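PDB 4WES: nitrogenase molybdenum-iron protein beta chain from Clostridium pasteurianum, which forms, with the alpha chain, the molybdenum-iron component of nitrogenase, which reduces dinitrogen to ammonium, and shares an [8Fe-7S] cluster with that chain. Local coordinates for residues E215-M218 and Y219-G223. Sequence-based numbering, arbitrary orientation.
Sequences EYKM and YPEGG
Met218 and Tyr219, neighbours in sequence, run side by side and point the same way, the methionine lying along one face of the phenol ring. The evidence for a CH-pi contact is direct: Met218 CG stands 4.0 Å from the ring centroid of Tyr219 and only 11° off the ring normal. With CG anti to the backbone N (chi1 -174°) and the chain extended beyond it, Met218 carries its sulfur on past the centre, so that SD is 4.8 Å from the Tyr219 centroid and 32° off the normal, an oblique Met-aromatic contact. The terminal methyl then reaches the phenol end, Met218 CE lying 3.6 Å from Tyr219 OH. That hydroxyl is anchored beyond the pair by a hydrogen bond with Tyr95 O. Both side chains also rest on Leu39 of strand 38-43, while Met218 packs against Ile48 of the alpha chain; the irregular loop between strand 198-200 and helix 226-231 thus borders one of this chain's parallel sheets as well as the subunit interface. Lys217 heads elsewhere, its aliphatic stem running past the carbonyl of Tyr219, with CE 3.2 Å from Tyr219 O. The stem crosses the side chain of Glu221 at about a right angle, and the bend at its last torsion places Lys217 NZ 4.3 Å from Glu221 OE2. Opposite charges are thus near each other without forming a salt bridge; any attraction is probably modest at this exposed position.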
loop_
_atom_site.group_PDB
_atom_site.type_symbol
_atom_site.label_atom_id
_atom_site.label_comp_id
_atom_site.label_asym_id
_atom_site.label_seq_id
_atom_site.Cartn_x
_atom_site.Cartn_y
_atom_site.Cartn_z
ATOM N N GLU B 215 -4.773 18.087 -25.130
ATOM C CA GLU B 215 -6.022 18.464 -25.749
ATOM C C GLU B 215 -7.113 17.658 -25.114
ATOM O O GLU B 215 -7.022 16.426 -25.026
ATOM C CB GLU B 215 -5.983 18.119 -27.254
ATOM C CG GLU B 215 -7.278 18.285 -28.032
ATOM C CD GLU B 215 -7.167 17.842 -29.487
ATOM O OE1 GLU B 215 -6.065 17.967 -30.072
ATOM O OE2 GLU B 215 -8.193 17.372 -30.031
ATOM N N TYR B 216 -8.163 18.349 -24.665
ATOM C CA TYR B 216 -9.329 17.652 -24.157
ATOM C C TYR B 216 -10.098 17.063 -25.312
ATOM O O TYR B 216 -10.383 17.771 -26.280
ATOM C CB TYR B 216 -10.247 18.596 -23.369
ATOM C CG TYR B 216 -11.528 17.916 -22.992
ATOM C CD1 TYR B 216 -11.552 16.881 -22.080
ATOM C CD2 TYR B 216 -12.725 18.277 -23.595
ATOM C CE1 TYR B 216 -12.721 16.215 -21.757
ATOM C CE2 TYR B 216 -13.894 17.627 -23.283
ATOM C CZ TYR B 216 -13.900 16.604 -22.380
ATOM O OH TYR B 216 -15.067 15.946 -22.112
ATOM N N LYS B 217 -10.421 15.778 -25.217
ATOM C CA LYS B 217 -11.125 15.057 -26.254
ATOM C C LYS B 217 -12.450 14.612 -25.617
ATOM O O LYS B 217 -12.489 13.745 -24.770
ATOM C CB LYS B 217 -10.270 13.868 -26.728
ATOM C CG LYS B 217 -10.726 13.152 -27.962
ATOM C CD LYS B 217 -9.727 12.071 -28.369
ATOM C CE LYS B 217 -10.385 11.144 -29.353
ATOM N NZ LYS B 217 -10.074 11.656 -30.729
ATOM N N MET B 218 -13.551 15.214 -26.053
ATOM C CA MET B 218 -14.840 14.891 -25.430
ATOM C C MET B 218 -15.199 13.433 -25.439
ATOM O O MET B 218 -15.651 12.884 -24.449
ATOM C CB MET B 218 -15.945 15.722 -26.044
ATOM C CG MET B 218 -17.263 15.553 -25.376
ATOM S SD MET B 218 -18.354 16.944 -25.823
ATOM C CE MET B 218 -19.728 16.340 -25.062
ATOM N N TYR B 219 -15.018 12.821 -26.617
ATOM C CA TYR B 219 -15.226 11.385 -26.812
ATOM C C TYR B 219 -13.866 10.735 -26.858
ATOM O O TYR B 219 -13.159 10.822 -27.870
ATOM C CB TYR B 219 -16.068 11.104 -28.073
ATOM C CG TYR B 219 -17.341 11.917 -28.080
ATOM C CD1 TYR B 219 -18.320 11.706 -27.117
ATOM C CD2 TYR B 219 -17.524 12.946 -28.962
ATOM C CE1 TYR B 219 -19.444 12.500 -27.045
ATOM C CE2 TYR B 219 -18.647 13.736 -28.921
ATOM C CZ TYR B 219 -19.609 13.527 -27.935
ATOM O OH TYR B 219 -20.716 14.313 -27.852
ATOM N N PRO B 220 -13.473 10.073 -25.765
ATOM C CA PRO B 220 -12.145 9.512 -25.750
ATOM C C PRO B 220 -11.972 8.389 -26.782
ATOM O O PRO B 220 -12.936 7.859 -27.345
ATOM C CB PRO B 220 -12.013 8.984 -24.302
ATOM C CG PRO B 220 -12.960 9.833 -23.504
ATOM C CD PRO B 220 -14.111 10.003 -24.436
ATOM N N GLU B 221 -10.728 7.948 -26.929
ATOM C CA GLU B 221 -10.405 6.946 -27.906
ATOM C C GLU B 221 -11.142 5.605 -27.685
ATOM O O GLU B 221 -11.442 4.913 -28.688
ATOM C CB GLU B 221 -8.883 6.706 -27.886
ATOM C CG GLU B 221 -8.033 7.917 -28.212
ATOM C CD GLU B 221 -7.766 8.107 -29.691
ATOM O OE1 GLU B 221 -6.752 8.770 -30.013
ATOM O OE2 GLU B 221 -8.564 7.608 -30.516
ATOM N N GLY B 222 -11.405 5.240 -26.445
ATOM C CA GLY B 222 -11.951 3.949 -26.131
ATOM C C GLY B 222 -13.450 3.856 -26.323
ATOM O O GLY B 222 -14.093 4.764 -26.864
ATOM N N GLY B 223 -14.004 2.745 -25.836
ATOM C CA GLY B 223 -15.428 2.461 -25.967
ATOM C C GLY B 223 -15.648 1.511 -27.134
ATOM O O GLY B 223 -14.944 1.556 -28.152
#